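PDB 3V9O: dihydroneopterin aldolase from Burkholderia thailandensis, which belongs to the dihydroneopterin aldolase family, small alpha/beta proteins built on a four-stranded antiparallel sheet, and is modelled here with guanine bound. Local coordinates for residues 17-22 with 54-59; 49-54 with 114-119. One frame throughout, in Å; residues are numbered along the deposited sequence. Where two conformers were deposited one is given.

In the fold
Contact 1 and contact 2 lie on one strand, 47-58, and share D54; their centres are about 18 Å apart. Along the chain the order is 17-22, 49-54, 54-59 and 114-119, so the two pairings cross. The strand runs second in the antiparallel sheet, between 22-34 and 113-120, and contact 2 is its pairing with the latter, about 5 Å from the centre of the chain. Contact 1, about 15 Å from that centre, sits at the strand's C-terminal end, where the turn that precedes strand 22-34 packs against it. L55 CD1 lies 3.8 Å from V114 CG2, so the two contacts adjoin along the strand.

Contact 1: 17-22 with 54-59; sequences PRLADC and DLFVPL
The turn that leads into the first strand of the sheet meets the end of the second strand and the residue that follows it, at one end of the pairing between strands 22-34 and 47-58. A type I beta turn runs from L19 to C22, closed by the bond from C22 N to L19 O. It leaves the carbonyl of D21 directed at the end of strand 47-58, where L59 N donates to D21 O over 2.8 Å. That bond is fairly straight, 160° at the hydrogen, with the donor in the carbonyl plane. Next to it C22 and P58 form an antiparallel non-hydrogen-bonded pair whose side chains diverge, with C22 CA only 3.2 Å from V57 O in a CA-H...O contact.

This is an end pair of the antiparallel ladder; beside it a turn side chain packs on the strand. L19 sets its CG anti to the carbonyl carbon (chi1 -61°), turning the branch to F56, and chi2 (-176°) places its two methyls. L19 CD1 sits over one face of the F56 ring, 4.0 Å from its centroid and close to the ring normal, a CH-pi contact; L19 CD2 reaches F56 CB at 3.8 Å. Strand 127-137 supplies F135, which meets both the F56 ring and L19.

The L59 side chain lies alongside the D21-C22 peptide, L59 CG being 3.5 Å from D21 O. The D21 carboxylate forms a salt bridge with R112. R136 of the second subunit packs on L59 and hydrogen-bonds to A20 O through NH2, which places the turn at a subunit boundary.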
ATOM      1  N   PRO A  17       3.550  17.283   2.029  1.00 87.50           N
ATOM      2  CA  PRO A  17       3.966  18.492   2.761  1.00 85.89           C
ATOM      3  C   PRO A  17       2.869  19.133   3.624  1.00 80.63           C
ATOM      4  O   PRO A  17       3.173  19.722   4.659  1.00 76.05           O
ATOM      5  CB  PRO A  17       4.394  19.452   1.642  1.00 91.69           C
ATOM      6  CG  PRO A  17       3.726  18.936   0.413  1.00 93.67           C
ATOM      7  CD  PRO A  17       3.698  17.448   0.573  1.00 91.45           C
ATOM      8  N   ARG A  18       1.614  19.012   3.204  1.00 77.70           N
ATOM      9  CA  ARG A  18       0.493  19.599   3.935  1.00 77.57           C
ATOM     10  C   ARG A  18       0.070  18.711   5.107  1.00 71.14           C
ATOM     11  O   ARG A  18      -0.749  19.091   5.941  1.00 66.35           O
ATOM     12  CB  ARG A  18      -0.682  19.812   2.980  1.00 81.38           C
ATOM     13  CG  ARG A  18      -1.864  20.552   3.572  1.00 82.85           C
ATOM     14  CD  ARG A  18      -1.473  21.911   4.123  1.00 83.99           C
ATOM     15  NE  ARG A  18      -2.653  22.694   4.486  1.00 82.74           N
ATOM     16  CZ  ARG A  18      -2.672  23.602   5.455  1.00 86.35           C
ATOM     17  NH1 ARG A  18      -1.571  23.838   6.160  1.00 84.82           N
ATOM     18  NH2 ARG A  18      -3.786  24.279   5.719  1.00 90.31           N
ATOM     19  N   LEU A  19       0.653  17.523   5.163  1.00 38.86           N
ATOM     20  CA  LEU A  19       0.262  16.499   6.128  1.00 34.62           C
ATOM     21  C   LEU A  19       1.452  16.101   7.007  1.00 33.45           C
ATOM     22  O   LEU A  19       1.327  15.258   7.894  1.00 33.97           O
ATOM     23  CB  LEU A  19      -0.263  15.255   5.385  1.00 33.12           C
ATOM     24  CG  LEU A  19      -1.505  15.399   4.486  1.00 40.70           C
ATOM     25  CD1 LEU A  19      -1.912  14.057   3.923  1.00 39.31           C
ATOM     26  CD2 LEU A  19      -2.652  15.984   5.303  1.00 37.67           C
ATOM     27  N   ALA A  20       2.606  16.708   6.761  1.00 38.03           N
ATOM     28  CA  ALA A  20       3.809  16.351   7.514  1.00 41.68           C
ATOM     29  C   ALA A  20       3.723  16.684   9.017  1.00 43.85           C
ATOM     30  O   ALA A  20       4.470  16.134   9.825  1.00 41.59           O
ATOM     31  CB  ALA A  20       5.041  17.004   6.894  1.00 45.11           C
ATOM     32  N   ASP A  21       2.831  17.603   9.382  1.00 33.40           N
ATOM     33  CA  ASP A  21       2.703  17.988  10.766  1.00 29.73           C
ATOM     34  C   ASP A  21       1.463  17.320  11.376  1.00 25.18           C
ATOM     35  O   ASP A  21       0.995  17.767  12.422  1.00 24.73           O
ATOM     36  CB  ASP A  21       2.629  19.521  10.907  1.00 33.24           C
ATOM     37  CG  ASP A  21       1.487  20.138  10.093  1.00 37.59           C
ATOM     38  OD1 ASP A  21       0.882  19.454   9.233  1.00 36.12           O
ATOM     39  OD2 ASP A  21       1.240  21.364  10.287  1.00 46.92           O
ATOM     40  N   CYS A  22       0.965  16.265  10.733  1.00 22.66           N
ATOM     41  CA  CYS A  22      -0.253  15.574  11.145  1.00 17.82           C
ATOM     42  C   CYS A  22       0.041  14.130  11.618  1.00 18.86           C
ATOM     43  O   CYS A  22       1.057  13.531  11.251  1.00 23.84           O
ATOM     44  CB  CYS A  22      -1.253  15.440   9.988  1.00 18.98           C
ATOM     45  SG  CYS A  22      -2.028  17.042   9.640  1.00 24.26           S
ATOM     46  N   ASP A  54      -9.397   7.516   6.628  1.00 15.19           N
ATOM     47  CA  ASP A  54      -8.132   8.058   7.186  1.00 15.09           C
ATOM     48  C   ASP A  54      -8.438   9.520   7.511  1.00 15.12           C
ATOM     49  O   ASP A  54      -8.935  10.294   6.688  1.00 15.67           O
ATOM     50  CB  ASP A  54      -6.964   8.013   6.223  1.00 15.45           C
ATOM     51  CG  ASP A  54      -6.522   6.637   5.863  1.00 22.41           C
ATOM     52  OD1 ASP A  54      -6.201   5.830   6.724  1.00 21.59           O
ATOM     53  OD2 ASP A  54      -6.420   6.378   4.653  1.00 34.50           O
ATOM     54  N   LEU A  55      -8.211   9.921   8.767  1.00 15.44           N
ATOM     55  CA  LEU A  55      -8.392  11.296   9.172  1.00 15.56           C
ATOM     56  C   LEU A  55      -7.022  11.871   9.525  1.00 14.07           C
ATOM     57  O   LEU A  55      -6.291  11.273  10.345  1.00 16.96           O
ATOM     58  CB  LEU A  55      -9.363  11.260  10.378  1.00 20.55           C
ATOM     59  CG  LEU A  55     -10.179  12.440  10.746  1.00 24.80           C
ATOM     60  CD1 LEU A  55     -11.095  12.758   9.542  1.00 23.18           C
ATOM     61  CD2 LEU A  55     -11.042  12.016  11.943  1.00 23.14           C
ATOM     62  N   PHE A  56      -6.633  13.003   8.953  1.00 15.26           N
ATOM     63  CA  PHE A  56      -5.328  13.666   9.242  1.00 15.34           C
ATOM     64  C   PHE A  56      -5.577  14.818  10.163  1.00 15.92           C
ATOM     65  O   PHE A  56      -6.324  15.745   9.782  1.00 17.77           O
ATOM     66  CB  PHE A  56      -4.596  14.048   7.959  1.00 16.79           C
ATOM     67  CG  PHE A  56      -4.318  12.810   7.110  1.00 16.54           C
ATOM     68  CD1 PHE A  56      -5.269  12.299   6.211  1.00 18.10           C
ATOM     69  CD2 PHE A  56      -3.087  12.187   7.283  1.00 19.49           C
ATOM     70  CE1 PHE A  56      -4.992  11.098   5.489  1.00 20.25           C
ATOM     71  CE2 PHE A  56      -2.803  11.043   6.549  1.00 22.61           C
ATOM     72  CZ  PHE A  56      -3.738  10.530   5.663  1.00 20.78           C
ATOM     73  N   VAL A  57      -5.015  14.743  11.365  1.00 16.01           N
ATOM     74  CA  VAL A  57      -5.212  15.771  12.388  1.00 16.17           C
ATOM     75  C   VAL A  57      -3.838  16.325  12.832  1.00 17.51           C
ATOM     76  O   VAL A  57      -2.883  15.524  13.003  1.00 17.79           O
ATOM     77  CB  VAL A  57      -6.054  15.193  13.574  1.00 15.00           C
ATOM     78  CG1 VAL A  57      -7.384  14.685  13.055  1.00 19.22           C
ATOM     79  CG2 VAL A  57      -5.342  14.025  14.260  1.00 17.23           C
ATOM     80  N   PRO A  58      -3.687  17.623  13.039  1.00 18.73           N
ATOM     81  CA  PRO A  58      -2.371  18.166  13.381  1.00 18.53           C
ATOM     82  C   PRO A  58      -1.830  17.597  14.696  1.00 19.10           C
ATOM     83  O   PRO A  58      -2.581  17.483  15.669  1.00 19.72           O
ATOM     84  CB  PRO A  58      -2.637  19.682  13.542  1.00 21.59           C
ATOM     85  CG  PRO A  58      -3.801  19.898  12.577  1.00 22.65           C
ATOM     86  CD  PRO A  58      -4.670  18.689  12.728  1.00 21.84           C
ATOM     87  N   LEU A  59      -0.534  17.240  14.723  1.00 20.15           N
ATOM     88  CA  LEU A  59       0.130  16.906  15.980  1.00 22.75           C
ATOM     89  C   LEU A  59      -0.041  17.990  17.012  1.00 22.44           C
ATOM     90  O   LEU A  59      -0.202  17.712  18.196  1.00 26.36           O
ATOM     91  CB  LEU A  59       1.625  16.638  15.727  1.00 24.95           C
ATOM     92  CG  LEU A  59       1.875  15.424  14.804  1.00 24.02           C
ATOM     93  CD1 LEU A  59       3.341  15.300  14.379  1.00 27.14           C
ATOM     94  CD2 LEU A  59       1.431  14.119  15.484  1.00 25.75           C
TER

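Contact 2: 49-54 with 114-119; sequences VVINVD and VRVSTE
With CG anti to the backbone N (chi1 -176°), R115 runs straight, then bends at chi3 (69°), laying its guanidinium beside D54, whose own CG stands anti to the carbonyl carbon. The salt bridge rests on a single carboxylate oxygen: D54 OD2 takes a very short bond of 2.5 Å from R115 NE, close to the guanidinium plane, and a weak one from R115 NH2. The two planes are turned 53° apart, so this is no flat two-oxygen pairing. R24 engages D54 OD1 and E133 takes R115 NH1, a charge network that probably helps keep D54 ionised.

On the same sheet face, S117 OG (2.8 Å) and N52 ND2 (2.9 Å) converge on one water, which V50 O also joins. N52 OD1 accepts from N29 N on strand 22-34, which helps set the amide. E119, its CG 3.9 Å from V50 CB, has its carboxylate held mainly by Y26 and R28 of the third subunit.

The opposite face is largely apolar: I51, V53 and V116 turn toward helices 76-87 and 94-106, and I51 CG1 rests 4.1 Å from T118 CG2. T118 OG1 bonds to OE1 of Q94, a guanine-pocket residue. Six backbone bonds link V50 to E119, N52 to S117 and D54 to R115, alternating with non-hydrogen-bonded pairs, the regular antiparallel ladder of a helix-backed sheet.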
ATOM      1  N   VAL A  49     -21.504  -3.162   2.387  1.00 13.85           N
ATOM      2  CA  VAL A  49     -20.608  -2.095   1.906  1.00 13.66           C
ATOM      3  C   VAL A  49     -19.471  -2.023   2.885  1.00 13.28           C
ATOM      4  O   VAL A  49     -19.689  -2.043   4.123  1.00 14.00           O
ATOM      5  CB  VAL A  49     -21.363  -0.742   1.808  1.00 14.83           C
ATOM      6  CG1 VAL A  49     -20.391   0.387   1.348  1.00 16.97           C
ATOM      7  CG2 VAL A  49     -22.548  -0.846   0.843  1.00 16.35           C
ATOM      8  N   VAL A  50     -18.215  -1.950   2.392  1.00 12.40           N
ATOM      9  CA  VAL A  50     -17.031  -1.894   3.282  1.00 12.03           C
ATOM     10  C   VAL A  50     -16.396  -0.508   3.114  1.00 14.44           C
ATOM     11  O   VAL A  50     -16.145  -0.040   1.958  1.00 13.06           O
ATOM     12  CB  VAL A  50     -16.054  -3.008   2.934  1.00 12.70           C
ATOM     13  CG1 VAL A  50     -14.775  -2.881   3.763  1.00 15.59           C
ATOM     14  CG2 VAL A  50     -16.717  -4.404   3.166  1.00 14.01           C
ATOM     15  N   ILE A  51     -16.153   0.144   4.243  1.00 12.74           N
ATOM     16  CA  ILE A  51     -15.745   1.569   4.271  1.00 11.86           C
ATOM     17  C   ILE A  51     -14.403   1.688   4.970  1.00 12.58           C
ATOM     18  O   ILE A  51     -14.179   1.065   6.011  1.00 13.57           O
ATOM     19  CB  ILE A  51     -16.810   2.378   5.002  1.00 12.75           C
ATOM     20  CG1 ILE A  51     -18.098   2.252   4.195  1.00 16.40           C
ATOM     21  CG2 ILE A  51     -16.371   3.880   5.075  1.00 14.77           C
ATOM     22  CD1 ILE A  51     -19.316   2.671   4.869  1.00 24.05           C
ATOM     23  N   ASN A  52     -13.479   2.458   4.413  1.00 12.48           N
ATOM     24  CA  ASN A  52     -12.199   2.737   5.055  1.00 12.26           C
ATOM     25  C   ASN A  52     -12.042   4.221   5.150  1.00 13.28           C
ATOM     26  O   ASN A  52     -12.411   4.969   4.239  1.00 13.59           O
ATOM     27  CB  ASN A  52     -11.028   2.143   4.217  1.00 11.87           C
ATOM     28  CG  ASN A  52     -10.950   0.669   4.393  1.00 12.49           C
ATOM     29  OD1 ASN A  52     -10.296   0.215   5.311  1.00 13.49           O
ATOM     30  ND2 ASN A  52     -11.681  -0.110   3.576  1.00 13.85           N
ATOM     31  N   VAL A  53     -11.499   4.691   6.289  1.00 12.91           N
ATOM     32  CA  VAL A  53     -11.384   6.152   6.536  1.00 13.37           C
ATOM     33  C   VAL A  53     -10.001   6.429   7.124  1.00 13.74           C
ATOM     34  O   VAL A  53      -9.501   5.700   8.000  1.00 13.43           O
ATOM     35  CB  VAL A  53     -12.408   6.623   7.579  1.00 14.02           C
ATOM     36  CG1 VAL A  53     -12.305   8.160   7.841  1.00 15.08           C
ATOM     37  CG2 VAL A  53     -13.861   6.264   7.105  1.00 16.47           C
ATOM     38  N   ASP A  54      -9.397   7.516   6.628  1.00 15.19           N
ATOM     39  CA  ASP A  54      -8.132   8.058   7.186  1.00 15.09           C
ATOM     40  C   ASP A  54      -8.438   9.520   7.511  1.00 15.12           C
ATOM     41  O   ASP A  54      -8.935  10.294   6.688  1.00 15.67           O
ATOM     42  CB  ASP A  54      -6.964   8.013   6.223  1.00 15.45           C
ATOM     43  CG  ASP A  54      -6.522   6.637   5.863  1.00 22.41           C
ATOM     44  OD1 ASP A  54      -6.201   5.830   6.724  1.00 21.59           O
ATOM     45  OD2 ASP A  54      -6.420   6.378   4.653  1.00 34.50           O
ATOM     46  N   VAL A 114      -9.061  14.259   4.825  1.00 14.49           N
ATOM     47  CA  VAL A 114      -9.675  12.951   5.010  0.62 14.38           C
ATOM     48  C   VAL A 114      -9.586  12.140   3.726  1.00 16.57           C
ATOM     49  O   VAL A 114      -9.657  12.686   2.605  1.00 16.95           O
ATOM     50  CB  VAL A 114     -11.100  13.119   5.561  0.62 13.67           C
ATOM     51  CG1 VAL A 114     -11.966  13.842   4.576  0.62 16.33           C
ATOM     52  CG2 VAL A 114     -11.700  11.730   5.932  0.62 15.37           C
ATOM     53  N   ARG A 115      -9.382  10.829   3.879  1.00 14.34           N
ATOM     54  CA  ARG A 115      -9.450   9.892   2.757  1.00 14.76           C
ATOM     55  C   ARG A 115     -10.640   8.986   3.126  1.00 13.12           C
ATOM     56  O   ARG A 115     -10.656   8.439   4.262  1.00 15.66           O
ATOM     57  CB  ARG A 115      -8.181   9.069   2.593  1.00 15.76           C
ATOM     58  CG  ARG A 115      -8.267   8.144   1.313  1.00 17.60           C
ATOM     59  CD  ARG A 115      -7.029   7.248   1.169  1.00 27.08           C
ATOM     60  NE  ARG A 115      -7.017   6.226   2.244  1.00 31.90           N
ATOM     61  CZ  ARG A 115      -7.676   5.036   2.247  1.00 37.40           C
ATOM     62  NH1 ARG A 115      -8.461   4.626   1.240  1.00 38.03           N
ATOM     63  NH2 ARG A 115      -7.551   4.234   3.311  1.00 37.62           N
ATOM     64  N   VAL A 116     -11.585   8.764   2.229  1.00 13.05           N
ATOM     65  CA  VAL A 116     -12.701   7.834   2.434  1.00 12.42           C
ATOM     66  C   VAL A 116     -12.840   6.978   1.196  1.00 12.77           C
ATOM     67  O   VAL A 116     -12.776   7.467   0.073  1.00 13.17           O
ATOM     68  CB  VAL A 116     -14.023   8.549   2.602  1.00 13.22           C
ATOM     69  CG1 VAL A 116     -15.154   7.507   2.876  1.00 14.61           C
ATOM     70  CG2 VAL A 116     -13.939   9.573   3.729  1.00 16.50           C
ATOM     71  N   SER A 117     -12.944   5.667   1.404  1.00 11.78           N
ATOM     72  CA  SER A 117     -13.328   4.749   0.330  1.00 13.18           C
ATOM     73  C   SER A 117     -14.564   3.978   0.770  1.00 11.16           C
ATOM     74  O   SER A 117     -14.720   3.588   1.944  1.00 12.67           O
ATOM     75  CB  SER A 117     -12.199   3.796  -0.117  1.00 13.03           C
ATOM     76  OG  SER A 117     -11.857   2.896   0.928  1.00 14.30           O
ATOM     77  N   THR A 118     -15.418   3.722  -0.199  1.00 12.14           N
ATOM     78  CA  THR A 118     -16.506   2.739  -0.068  1.00 12.32           C
ATOM     79  C   THR A 118     -16.307   1.675  -1.121  1.00 13.18           C
ATOM     80  O   THR A 118     -15.727   1.946  -2.175  1.00 13.18           O
ATOM     81  CB  THR A 118     -17.926   3.387  -0.240  1.00 13.17           C
ATOM     82  OG1 THR A 118     -18.005   3.945  -1.560  1.00 15.50           O
ATOM     83  CG2 THR A 118     -18.123   4.567   0.784  1.00 14.15           C
ATOM     84  N   GLU A 119     -16.755   0.443  -0.831  1.00 12.66           N
ATOM     85  CA  GLU A 119     -16.686  -0.597  -1.871  1.00 12.24           C
ATOM     86  C   GLU A 119     -17.770  -1.589  -1.608  1.00 12.57           C
ATOM     87  O   GLU A 119     -18.251  -1.802  -0.499  1.00 12.77           O
ATOM     88  CB  GLU A 119     -15.283  -1.222  -1.908  1.00 12.04           C
ATOM     89  CG  GLU A 119     -14.974  -2.064  -0.654  1.00 13.55           C
ATOM     90  CD  GLU A 119     -13.527  -2.432  -0.495  1.00 18.12           C
ATOM     91  OE1 GLU A 119     -12.667  -1.594  -0.800  1.00 19.31           O
ATOM     92  OE2 GLU A 119     -13.248  -3.517   0.074  1.00 19.83           O
TER
HETATM   93  O   HOH W   1     -13.431   0.587   1.312  1.00 14.20           O